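Putative pectin lyase (Geobacillus virus E2, PDB 7CHU) serves as the trimeric tailspike of a thermophilic bacteriophage, whose pectin-lyase-like region probably recognises or acts on host-surface polysaccharide during cell invasion. Local coordinates at the interface of chains A and B. Residues are numbered along the deposited sequence; one frame, centred on the assembly and turned at random. Chains: chain A/B, Putative pectin lyase.

Contact 1: the interface of chains A and B. Residues chain A 397, 404, 411, 413; chain B 397, 399, 404, 413.
A:Ile404 and B:Ile404 face each other from the same strand of each chain, residues 402-407, and their backbones match closely between the two copies (psi 123° and 122°). Their side chains reach tip to tip, and the two CD1 methyls end 3.7 Å apart. Matching residues also meet at A:Leu397 and B:Leu397, whose CD1 methyls lie 3.8 Å apart while the side chains cross obliquely. Such like-with-like pairs in a three-copy assembly suggest a patch close to the trimer axis.

Beside these pairs the symmetry gives way to an interlock. B:Trp399 takes the crowded position, CG between backbone N and carbonyl carbon (chi1 64°), and turns its six-membered ring toward chain A. The CG2 branch of A:Ile404 meets that ring at its edge, in plane, with B:Trp399 CH2 3.8 Å away. A:Leu411, from strand 410-415, divides its two branches. Its CD1 methyl approaches the same corner, 3.6 Å from B:Trp399 CH2, and its CD2 turns to B:Leu413, whose side chain it crosses at about a right angle. The patch is wholly apolar across the boundary. Within chain B, the CD2 methyl of B:Leu397 also lies in the plane of the indole at its edge, 3.9 Å from B:Trp399 CZ3.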
# COMPACT_ATOMS: atom_id res chain seq x y z
N LEU A 397 -6.74 18.21 16.21
CA LEU A 397 -7.11 18.65 14.88
C LEU A 397 -6.84 20.14 14.79
O LEU A 397 -7.03 20.86 15.78
CB LEU A 397 -8.58 18.35 14.58
CG LEU A 397 -9.09 18.62 13.16
CD1 LEU A 397 -10.23 17.67 12.82
CD2 LEU A 397 -9.57 20.04 12.99
N ILE A 404 -8.51 22.08 17.77
CA ILE A 404 -9.28 21.19 18.65
C ILE A 404 -8.26 20.41 19.46
O ILE A 404 -7.40 19.72 18.89
CB ILE A 404 -10.20 20.25 17.86
CG1 ILE A 404 -11.20 21.06 17.03
CG2 ILE A 404 -10.93 19.29 18.80
CD1 ILE A 404 -12.12 20.24 16.22
N LEU A 411 -12.32 18.81 26.53
CA LEU A 411 -12.43 18.99 25.08
C LEU A 411 -12.43 20.49 24.80
O LEU A 411 -13.26 21.23 25.35
CB LEU A 411 -13.70 18.34 24.53
CG LEU A 411 -14.15 18.68 23.11
CD1 LEU A 411 -13.05 18.39 22.09
CD2 LEU A 411 -15.43 17.94 22.76
N LEU A 413 -11.84 23.96 22.11
CA LEU A 413 -11.94 24.57 20.78
C LEU A 413 -11.32 25.95 20.93
O LEU A 413 -11.96 26.86 21.46
CB LEU A 413 -13.39 24.65 20.31
CG LEU A 413 -14.21 23.35 20.17
CD1 LEU A 413 -13.38 22.28 19.47
CD2 LEU A 413 -14.75 22.85 21.48
N LEU B 397 -15.35 11.97 15.62
CA LEU B 397 -13.95 12.15 15.99
C LEU B 397 -13.87 12.21 17.51
O LEU B 397 -14.77 12.73 18.16
CB LEU B 397 -13.35 13.43 15.37
CG LEU B 397 -11.84 13.61 15.55
CD1 LEU B 397 -11.27 14.36 14.37
CD2 LEU B 397 -11.51 14.36 16.85
N TRP B 399 -11.08 11.28 21.23
CA TRP B 399 -9.97 10.64 21.91
C TRP B 399 -10.37 10.54 23.37
O TRP B 399 -11.03 11.43 23.92
CB TRP B 399 -8.65 11.41 21.75
CG TRP B 399 -8.69 12.78 22.38
CD1 TRP B 399 -8.28 13.12 23.64
CD2 TRP B 399 -9.20 13.99 21.79
NE1 TRP B 399 -8.50 14.46 23.87
CE2 TRP B 399 -9.07 15.01 22.75
CE3 TRP B 399 -9.74 14.30 20.53
CZ2 TRP B 399 -9.45 16.34 22.49
CZ3 TRP B 399 -10.14 15.61 20.28
CH2 TRP B 399 -9.99 16.62 21.25
N ILE B 404 -16.57 14.47 19.25
CA ILE B 404 -17.36 15.23 18.28
C ILE B 404 -18.31 14.23 17.64
O ILE B 404 -17.86 13.22 17.07
CB ILE B 404 -16.46 15.94 17.25
CG1 ILE B 404 -15.51 16.87 18.00
CG2 ILE B 404 -17.31 16.67 16.23
CD1 ILE B 404 -14.54 17.58 17.14
N LEU B 413 -20.49 18.56 20.66
CA LEU B 413 -19.13 18.47 21.18
C LEU B 413 -19.29 18.11 22.65
O LEU B 413 -19.62 19.00 23.44
CB LEU B 413 -18.40 19.77 20.99
CG LEU B 413 -18.45 20.08 19.49
CD1 LEU B 413 -19.38 21.25 19.20
CD2 LEU B 413 -17.07 20.31 18.96

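Contact 2: the interface of chains A and B. Residues chain A 6-7, 9, 30; chain B 51-54.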
# COMPACT_ATOMS: atom_id res chain seq x y z
N TRP A 6 33.83 -48.39 -21.35
CA TRP A 6 34.23 -47.62 -22.52
C TRP A 6 35.69 -47.88 -22.85
O TRP A 6 36.58 -47.72 -22.00
CB TRP A 6 33.99 -46.13 -22.27
CG TRP A 6 32.60 -45.68 -22.61
CD1 TRP A 6 31.55 -45.51 -21.75
CD2 TRP A 6 32.11 -45.36 -23.92
NE1 TRP A 6 30.43 -45.10 -22.45
CE2 TRP A 6 30.75 -45.00 -23.78
CE3 TRP A 6 32.69 -45.33 -25.20
CZ2 TRP A 6 29.97 -44.62 -24.87
CZ3 TRP A 6 31.91 -44.96 -26.27
CH2 TRP A 6 30.56 -44.61 -26.10
N LEU A 7 35.96 -48.29 -24.09
CA LEU A 7 37.34 -48.45 -24.52
C LEU A 7 37.75 -47.25 -25.38
O LEU A 7 36.93 -46.41 -25.76
CB LEU A 7 37.51 -49.77 -25.27
CG LEU A 7 36.95 -51.03 -24.59
CD1 LEU A 7 36.86 -52.20 -25.57
CD2 LEU A 7 37.75 -51.44 -23.35
N PRO A 9 38.56 -45.13 -28.54
CA PRO A 9 37.95 -45.21 -29.87
C PRO A 9 38.93 -45.78 -30.88
O PRO A 9 40.13 -45.83 -30.65
CB PRO A 9 37.60 -43.75 -30.19
CG PRO A 9 38.50 -42.94 -29.30
CD PRO A 9 38.64 -43.75 -28.04
N MET A 30 33.55 -46.41 -29.71
CA MET A 30 33.09 -45.60 -30.82
C MET A 30 34.11 -45.69 -31.94
O MET A 30 35.32 -45.70 -31.69
CB MET A 30 32.91 -44.14 -30.40
CG MET A 30 32.62 -43.19 -31.53
SD MET A 30 32.54 -41.48 -30.98
CE MET A 30 31.03 -41.48 -30.03
N LEU B 51 40.41 -41.43 -22.74
CA LEU B 51 39.77 -41.13 -24.02
C LEU B 51 38.70 -42.19 -24.31
O LEU B 51 39.00 -43.38 -24.30
CB LEU B 51 40.80 -41.08 -25.14
CG LEU B 51 40.26 -40.71 -26.52
CD1 LEU B 51 39.81 -39.24 -26.56
CD2 LEU B 51 41.29 -41.01 -27.62
N THR B 52 37.46 -41.75 -24.57
CA THR B 52 36.36 -42.66 -24.85
C THR B 52 35.64 -42.36 -26.16
O THR B 52 35.01 -43.26 -26.72
CB THR B 52 35.32 -42.63 -23.71
OG1 THR B 52 34.69 -41.34 -23.66
CG2 THR B 52 35.98 -42.91 -22.36
N GLN B 53 35.69 -41.12 -26.64
CA GLN B 53 34.98 -40.74 -27.86
C GLN B 53 35.77 -39.65 -28.55
O GLN B 53 36.66 -39.02 -27.96
CB GLN B 53 33.55 -40.22 -27.59
CG GLN B 53 32.65 -41.14 -26.78
CD GLN B 53 31.34 -40.46 -26.40
OE1 GLN B 53 30.76 -39.69 -27.16
NE2 GLN B 53 30.89 -40.73 -25.20
N LYS B 54 35.42 -39.37 -29.80
CA LYS B 54 36.11 -38.32 -30.53
C LYS B 54 35.19 -37.81 -31.62
O LYS B 54 34.69 -38.59 -32.44
CB LYS B 54 37.43 -38.83 -31.10
CG LYS B 54 38.05 -37.91 -32.12
CD LYS B 54 38.83 -36.79 -31.49
CE LYS B 54 39.92 -36.28 -32.45
NZ LYS B 54 39.34 -35.90 -33.78
O HOH W 1 35.34 -45.69 -27.87
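A:Trp6 lies across B:Thr52 and B:Gln53 in the N-terminal part of this tailspike, a protein of the pectin-lyase-like family. Its side chain leaves the backbone with CG anti to the carbonyl carbon (chi1 -87°). A:Trp6 CB meets the methyl of B:Thr52 first, at 3.8 Å from CG2, and the two side chains cross at about a right angle. Further along the indole, A:Trp6 CE3 lies 3.5 Å from the backbone carbonyl O of B:Thr52, a van der Waals contact with a polar atom. Next, A:Trp6 CZ3 packs against the aliphatic part of B:Gln53, 3.9 Å from its CG. At the far end CH2 and CZ2 lie beneath the side-chain amide: NE2 of B:Gln53 sits 3.9 Å above the indole plane, offset toward the rim. The ring and amide planes differ by 22°, so the amide lies nearly parallel to the indole.

The other end of the same amide touches A:Met30, whose chain bends at chi3 and brings its methyl CE to 3.4 Å from B:Gln53 OE1. A:Pro9 adds its CG and CD to the CG and CD2 of B:Leu51. Water 1, in plane at the edge of the indole, gives the backbones a polar bridge. It lies 2.7 Å from A:Leu7 O, 2.7 Å from B:Thr52 O and 2.7 Å from A:Met30 N, the last bond being nearly straight at 167°.

Contact 3: the interface of chains A and B. Residues chain A 142-144; chain B 107-111, 134, 171.
A:Ser143 projects into a chain B pocket walled by B:Asn107, B:Gly110, B:Asn134 and B:Phe171, within the pectin-lyase-like region, whose family fold is a right-handed beta-helix. Its hydroxyl OG, anti to the backbone N (chi1 -172°), donates to the carbonyl O of B:Asn107 at 2.7 Å. The donor stands 43° out of that carbonyl's plane, above it and off the lone pairs. In the reverse direction B:Gly110 N donates to A:Ser143 O at 3.0 Å, with 161° at the hydrogen. The CB of A:Ser143 lies above the CD2-CE2 rim of B:Phe171, 3.4 Å from CD2. A:Met142 places its CB over the opposite rim, on the same ring face.

Outside this shell, B:Asn134 organises the acceptors. Its ND2 bonds B:Asn107 O at 3.0 Å from the face of that carbonyl opposite to the serine hydroxyl, so two donors grip one oxygen. The same ND2 reaches B:Gln111 O at 3.0 Å, a more bent bond that leaves the amide plane, linking both ends of the 107-111 segment. With ND2 engaged by these two carbonyls, B:Asn134 OD1 is turned toward water 2, 2.7 Å away. That water in turn lies 2.7 Å from A:Ser143 N and 2.9 Å from A:Ala144 N.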
# COMPACT_ATOMS: atom_id res chain seq x y z
N MET A 142 18.89 -10.13 -4.88
CA MET A 142 19.36 -8.82 -4.41
C MET A 142 20.77 -8.85 -3.80
O MET A 142 21.38 -7.78 -3.66
CB MET A 142 18.39 -8.25 -3.37
CG MET A 142 18.48 -6.71 -3.22
SD MET A 142 17.22 -6.02 -2.09
CE MET A 142 16.10 -7.39 -2.11
N SER A 143 21.27 -10.01 -3.39
CA SER A 143 22.66 -10.15 -2.98
C SER A 143 23.41 -11.21 -3.76
O SER A 143 24.65 -11.13 -3.85
CB SER A 143 22.73 -10.48 -1.47
OG SER A 143 24.04 -10.46 -0.94
N ALA A 144 22.71 -12.18 -4.34
CA ALA A 144 23.34 -13.26 -5.09
C ALA A 144 24.12 -12.72 -6.28
O ALA A 144 25.19 -13.25 -6.63
CB ALA A 144 22.27 -14.24 -5.58
N ASN B 107 24.90 -11.50 4.47
CA ASN B 107 24.75 -11.00 3.11
C ASN B 107 25.16 -12.05 2.07
O ASN B 107 24.50 -12.19 1.03
CB ASN B 107 25.56 -9.72 2.93
CG ASN B 107 24.87 -8.51 3.52
OD1 ASN B 107 23.86 -8.05 3.00
ND2 ASN B 107 25.40 -8.00 4.63
N ALA B 108 26.27 -12.75 2.32
CA ALA B 108 26.81 -13.77 1.41
C ALA B 108 26.83 -13.29 -0.04
O ALA B 108 26.36 -13.98 -0.96
CB ALA B 108 26.03 -15.09 1.55
N SER B 109 27.41 -12.10 -0.25
CA SER B 109 27.44 -11.46 -1.57
C SER B 109 27.99 -12.39 -2.63
O SER B 109 28.98 -13.09 -2.41
CB SER B 109 28.31 -10.19 -1.54
OG SER B 109 27.96 -9.37 -0.46
N GLY B 110 27.36 -12.37 -3.81
CA GLY B 110 27.82 -13.16 -4.94
C GLY B 110 27.59 -14.65 -4.82
O GLY B 110 28.20 -15.42 -5.57
N GLN B 111 26.71 -15.08 -3.89
CA GLN B 111 26.39 -16.50 -3.73
C GLN B 111 24.88 -16.70 -3.65
O GLN B 111 24.15 -15.84 -3.18
CB GLN B 111 27.02 -17.09 -2.47
CG GLN B 111 28.53 -17.09 -2.43
CD GLN B 111 29.04 -17.80 -1.20
OE1 GLN B 111 28.95 -17.29 -0.09
NE2 GLN B 111 29.54 -19.03 -1.38
N ASN B 134 20.20 -16.10 0.26
CA ASN B 134 20.07 -15.80 -1.17
C ASN B 134 19.49 -16.97 -1.97
O ASN B 134 19.75 -17.08 -3.17
CB ASN B 134 21.41 -15.35 -1.77
CG ASN B 134 22.00 -14.16 -1.05
OD1 ASN B 134 21.29 -13.25 -0.67
ND2 ASN B 134 23.32 -14.16 -0.88
N PHE B 171 17.78 -12.50 2.30
CA PHE B 171 17.39 -12.48 0.89
C PHE B 171 16.89 -13.84 0.41
O PHE B 171 17.22 -14.29 -0.69
CB PHE B 171 18.54 -11.99 -0.01
CG PHE B 171 19.15 -10.68 0.43
CD1 PHE B 171 18.46 -9.49 0.27
CD2 PHE B 171 20.41 -10.64 1.01
CE1 PHE B 171 19.01 -8.28 0.67
CE2 PHE B 171 20.98 -9.42 1.42
CZ PHE B 171 20.27 -8.24 1.24
O HOH W 2 20.17 -12.50 -3.01

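The three contacts are spread along the length of the spike: the C-alpha centres of contact 1 and contact 2 are about 91 Å apart, with contact 3 about 52 Å from the first and 42 Å from the second. They have no residue in common. Contact 1 uses strands such as 402-407 and 410-415, contact 2 joins strands 5-6 and 27-30 of chain A to strand 48-54 of chain B, and contact 3 is formed by loops. Each recurs between copies of the three-chain assembly. Contact 1 is apolar, contact 2 adds a water bridge to its packing and contact 3 adds direct hydrogen bonds and a water; together they probably hold the elongated chains in register.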